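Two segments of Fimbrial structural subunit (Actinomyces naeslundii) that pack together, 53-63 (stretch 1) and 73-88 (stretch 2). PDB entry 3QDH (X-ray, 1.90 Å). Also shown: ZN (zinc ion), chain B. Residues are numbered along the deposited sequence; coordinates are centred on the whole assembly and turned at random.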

# COMPACT_ATOMS: atom_id res chain seq x y z
N ARG A 53 -7.75 5.17 5.91
CA ARG A 53 -7.89 5.32 4.46
C ARG A 53 -7.80 3.98 3.73
O ARG A 53 -8.10 3.90 2.53
N LEU A 54 -7.38 2.94 4.46
CA LEU A 54 -7.27 1.60 3.90
C LEU A 54 -8.47 0.74 4.31
O LEU A 54 -8.83 0.67 5.48
N THR A 55 -9.09 0.11 3.32
CA THR A 55 -10.28 -0.68 3.57
C THR A 55 -10.05 -2.16 3.24
O THR A 55 -9.06 -2.51 2.56
N ALA A 56 -10.97 -3.01 3.71
CA ALA A 56 -10.88 -4.46 3.53
C ALA A 56 -9.51 -4.98 3.98
O ALA A 56 -8.88 -5.78 3.29
N VAL A 57 -9.06 -4.51 5.14
CA VAL A 57 -7.71 -4.78 5.62
C VAL A 57 -7.54 -6.24 6.05
O VAL A 57 -8.46 -6.83 6.61
N THR A 58 -6.37 -6.80 5.77
CA THR A 58 -6.09 -8.21 6.03
C THR A 58 -4.58 -8.42 6.00
O THR A 58 -3.79 -7.46 5.92
N ALA A 59 -4.17 -9.69 6.08
CA ALA A 59 -2.79 -10.07 5.94
C ALA A 59 -2.69 -11.32 5.07
O ALA A 59 -3.56 -12.19 5.12
N THR A 60 -1.64 -11.37 4.25
CA THR A 60 -1.34 -12.53 3.39
C THR A 60 0.13 -12.91 3.50
O THR A 60 0.90 -12.24 4.20
N GLU A 61 0.52 -13.98 2.81
CA GLU A 61 1.93 -14.42 2.72
C GLU A 61 2.59 -14.61 4.09
O GLU A 61 3.73 -14.19 4.31
N VAL A 62 1.89 -15.25 5.01
CA VAL A 62 2.44 -15.53 6.33
C VAL A 62 3.57 -16.53 6.14
O VAL A 62 3.38 -17.53 5.43
N SER A 63 4.73 -16.25 6.73
CA SER A 63 5.92 -17.06 6.47
C SER A 63 6.82 -17.23 7.68
O SER A 63 6.88 -16.37 8.56
N ASP A 73 -1.08 -23.52 10.80
CA ASP A 73 0.01 -22.95 11.62
C ASP A 73 -0.32 -21.57 12.22
O ASP A 73 0.34 -21.13 13.16
N TYR A 74 -1.35 -20.93 11.70
CA TYR A 74 -1.71 -19.58 12.13
C TYR A 74 -3.15 -19.28 11.76
O TYR A 74 -3.76 -19.99 10.96
N LYS A 75 -3.67 -18.19 12.33
CA LYS A 75 -4.98 -17.69 11.96
C LYS A 75 -4.86 -16.19 11.70
O LYS A 75 -4.30 -15.46 12.51
N VAL A 76 -5.39 -15.75 10.56
CA VAL A 76 -5.47 -14.32 10.23
C VAL A 76 -6.90 -13.83 10.51
O VAL A 76 -7.87 -14.48 10.12
N ASP A 77 -7.01 -12.71 11.22
CA ASP A 77 -8.31 -12.16 11.60
C ASP A 77 -8.26 -10.64 11.48
O ASP A 77 -7.20 -10.04 11.64
N THR A 78 -9.40 -10.04 11.17
CA THR A 78 -9.54 -8.59 11.22
C THR A 78 -10.65 -8.22 12.20
O THR A 78 -11.76 -8.74 12.11
N LYS A 79 -10.33 -7.34 13.16
CA LYS A 79 -11.33 -6.71 14.02
C LYS A 79 -11.22 -5.19 13.83
O LYS A 79 -10.24 -4.57 14.24
N GLY A 80 -12.22 -4.59 13.18
CA GLY A 80 -12.15 -3.17 12.83
C GLY A 80 -11.03 -2.92 11.84
O GLY A 80 -10.99 -3.53 10.76
N GLN A 81 -10.09 -2.05 12.20
CA GLN A 81 -8.91 -1.81 11.37
C GLN A 81 -7.72 -2.68 11.79
O GLN A 81 -6.66 -2.64 11.16
N THR A 82 -7.90 -3.47 12.85
CA THR A 82 -6.77 -4.22 13.43
C THR A 82 -6.68 -5.64 12.87
O THR A 82 -7.59 -6.46 13.06
N VAL A 83 -5.59 -5.92 12.17
CA VAL A 83 -5.33 -7.26 11.62
C VAL A 83 -4.37 -8.00 12.54
O VAL A 83 -3.40 -7.43 13.03
N THR A 84 -4.65 -9.28 12.80
CA THR A 84 -3.76 -10.11 13.60
C THR A 84 -3.41 -11.41 12.86
O THR A 84 -4.25 -11.97 12.14
N VAL A 85 -2.16 -11.83 13.02
CA VAL A 85 -1.69 -13.13 12.54
C VAL A 85 -1.24 -13.84 13.81
O VAL A 85 -0.23 -13.47 14.43
N THR A 86 -2.02 -14.83 14.22
CA THR A 86 -1.83 -15.45 15.51
C THR A 86 -1.42 -16.88 15.27
O THR A 86 -2.14 -17.63 14.60
N PHE A 87 -0.26 -17.26 15.77
CA PHE A 87 0.26 -18.59 15.50
C PHE A 87 -0.40 -19.62 16.41
O PHE A 87 -0.63 -19.35 17.58
N THR A 88 -0.71 -20.79 15.86
CA THR A 88 -1.40 -21.84 16.61
C THR A 88 -0.36 -22.64 17.39
O THR A 88 0.84 -22.39 17.27

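Two direct hydrogen bonds join the stretches, and in both a side chain of the hairpin 73-88 reaches a backbone carbonyl of stretch 1. The shorter runs from Thr78 OG1 to Val57 O at 2.7 Å; Thr78 points toward stretch 1, and its m rotamer (chi1 -61°) sets the hydroxyl on that carbonyl. In the second, Gln81 NE2 donates to Leu54 O at 3.0 Å. The CA-to-CB bond of Gln81 leaves sideways, but chi1 and chi2, both m, bring the amide back to stretch 1. No backbone hydrogen bond crosses the contact; the hairpin strands pair with each other, as between Lys75 and Thr86. Strand 57-63 packs over them, nearly antiparallel to strand 74-79 (162°, axes 6.8 Å apart at closest) and at 31° to strand 82-87 (6.6 Å).

Water 1 donates to Thr78 OG1 (2.8 Å) and also hydrogen-bonds Thr58 OG1 (2.9 Å), so the Thr78 hydroxyl that donates to Val57 O also accepts from the water. Water 2 accepts from Val62 N at 3.0 Å and lies 2.9 Å from Tyr74 OH. One cost remains: Ala59 N, buried by the contact, has no partner in the model, and Val83 CG1 lies 3.7 Å from that Ala59 N.

Between these polar sites the packing is aliphatic. Val57, Ala59 and Val62 point toward the hairpin, and Val76, Val83 and Val85 point back. Val57 (m) sets CG2 3.6 Å from Val83 CG2 and 3.7 Å from Thr78 CG2, next to the type II' turn of Lys79 to Thr82. Ala59 contributes just a methyl, yet its CB meets Val83 CG1 and Val85 CG2, each at 3.8 Å, and Val76 CG1 at 3.9 Å; small size here goes with contact to both hairpin strands. Val76, Val83 and Val85 all adopt t.

Val62, also t, has the largest area covered by the other stretch. Its CB sits 3.8 Å from the centroid of the Tyr74 ring, 14° off the normal, a CH-pi contact over the face. Val62 CG2 lies 3.6 Å from Tyr74 CE1 and Val62 CG1 lies 3.7 Å from both Val85 CG1 and Phe87 CZ, but both methyls touch Tyr74 and Val85. Tyr74 is p; Phe87 is m and starts sideways, but its ring end comes nearer.

Away from the interface, Asp73 OD1 binds the zinc ion at 2.0 Å, with two further ligand atoms from elsewhere in the structure. Lys75, Asp77, Lys79, Thr82 and Thr84 point away, alternating with the inward residues.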

# COMPACT_ATOMS: atom_id res chain seq x y z
CB ARG A 53 -6.86 6.29 3.91
CG ARG A 53 -7.19 7.76 4.18
CD ARG A 53 -5.96 8.63 4.05
NE ARG A 53 -5.07 8.47 5.20
CZ ARG A 53 -4.05 9.28 5.46
NH1 ARG A 53 -3.78 10.30 4.64
NH2 ARG A 53 -3.30 9.07 6.54
CB LEU A 54 -5.93 0.95 4.27
CG LEU A 54 -4.66 1.72 3.84
CD1 LEU A 54 -3.37 1.11 4.42
CD2 LEU A 54 -4.57 1.83 2.33
CB THR A 55 -11.50 -0.11 2.79
OG1 THR A 55 -12.71 -0.48 3.46
CG2 THR A 55 -11.52 -0.59 1.35
CB ALA A 56 -11.19 -4.85 2.08
CB VAL A 57 -7.25 -3.80 6.73
CG1 VAL A 57 -7.29 -2.36 6.20
CG2 VAL A 57 -8.09 -3.94 7.99
CB THR A 58 -6.84 -9.15 5.02
OG1 THR A 58 -6.85 -10.50 5.52
CG2 THR A 58 -6.22 -9.10 3.62
CB ALA A 59 -2.15 -10.32 7.31
CB THR A 60 -1.63 -12.22 1.90
OG1 THR A 60 -0.76 -11.17 1.45
CG2 THR A 60 -3.08 -11.82 1.68
CB GLU A 61 2.78 -13.45 1.87
CG GLU A 61 2.28 -13.21 0.46
CD GLU A 61 3.32 -12.49 -0.41
OE1 GLU A 61 4.52 -12.54 -0.09
OE2 GLU A 61 2.93 -11.89 -1.43
CB VAL A 62 1.38 -16.11 7.29
CG1 VAL A 62 1.99 -16.34 8.68
CG2 VAL A 62 0.19 -15.16 7.38
CB SER A 63 6.74 -16.44 5.33
OG SER A 63 5.90 -16.16 4.21
CB ASP A 73 1.33 -22.90 10.83
CG ASP A 73 1.97 -24.29 10.71
OD1 ASP A 73 1.66 -25.13 11.57
OD2 ASP A 73 2.76 -24.54 9.77
CB TYR A 74 -0.77 -18.55 11.46
CG TYR A 74 -0.80 -18.69 9.96
CD1 TYR A 74 -1.72 -17.99 9.19
CD2 TYR A 74 0.07 -19.58 9.31
CE1 TYR A 74 -1.77 -18.15 7.81
CE2 TYR A 74 0.03 -19.74 7.93
CZ TYR A 74 -0.89 -19.02 7.19
OH TYR A 74 -0.94 -19.18 5.83
CB LYS A 75 -5.99 -17.93 13.08
CG LYS A 75 -6.56 -19.34 13.13
CD LYS A 75 -7.47 -19.51 14.35
CE LYS A 75 -8.10 -20.89 14.38
NZ LYS A 75 -8.62 -21.20 15.76
CB VAL A 76 -5.09 -14.06 8.77
CG1 VAL A 76 -5.12 -12.54 8.46
CG2 VAL A 76 -3.71 -14.65 8.45
CB ASP A 77 -8.65 -12.55 13.05
CG ASP A 77 -10.12 -12.31 13.40
OD1 ASP A 77 -10.99 -12.47 12.52
OD2 ASP A 77 -10.40 -11.97 14.57
CB THR A 78 -9.84 -7.99 9.82
OG1 THR A 78 -8.77 -8.30 8.91
CG2 THR A 78 -10.03 -6.47 9.90
CB LYS A 79 -11.11 -7.08 15.49
CG LYS A 79 -11.38 -8.55 15.80
CD LYS A 79 -11.11 -8.88 17.26
CE LYS A 79 -11.38 -10.35 17.55
NZ LYS A 79 -11.68 -10.56 18.99
CB GLN A 81 -8.52 -0.32 11.39
CG GLN A 81 -9.47 0.60 10.60
CD GLN A 81 -9.45 0.32 9.11
OE1 GLN A 81 -10.39 -0.25 8.57
NE2 GLN A 81 -8.37 0.72 8.44
CB THR A 82 -6.84 -4.21 14.98
OG1 THR A 82 -6.97 -2.87 15.45
CG2 THR A 82 -5.58 -4.84 15.58
CB VAL A 83 -4.76 -7.17 10.19
CG1 VAL A 83 -4.59 -8.56 9.58
CG2 VAL A 83 -5.67 -6.31 9.32
CB THR A 84 -4.33 -10.46 15.00
OG1 THR A 84 -5.60 -11.11 14.87
CG2 THR A 84 -4.47 -9.21 15.89
CB VAL A 85 -0.49 -13.00 11.57
CG1 VAL A 85 0.02 -14.41 11.15
CG2 VAL A 85 -0.88 -12.15 10.37
CB THR A 86 -3.14 -15.37 16.35
OG1 THR A 86 -3.56 -14.01 16.45
CG2 THR A 86 -2.92 -15.93 17.74
CB PHE A 87 1.78 -18.59 15.58
CG PHE A 87 2.42 -17.96 14.36
CD1 PHE A 87 2.75 -18.75 13.26
CD2 PHE A 87 2.64 -16.59 14.31
CE1 PHE A 87 3.31 -18.17 12.11
CE2 PHE A 87 3.19 -15.99 13.17
CZ PHE A 87 3.53 -16.80 12.06
CB THR A 88 -2.13 -22.79 15.64
OG1 THR A 88 -1.15 -23.36 14.76
CG2 THR A 88 -3.22 -22.06 14.83
ZN ZN B . 1.42 -27.12 11.18
O HOH W 1 -8.54 -10.84 7.85
O HOH W 2 -0.68 -16.64 4.41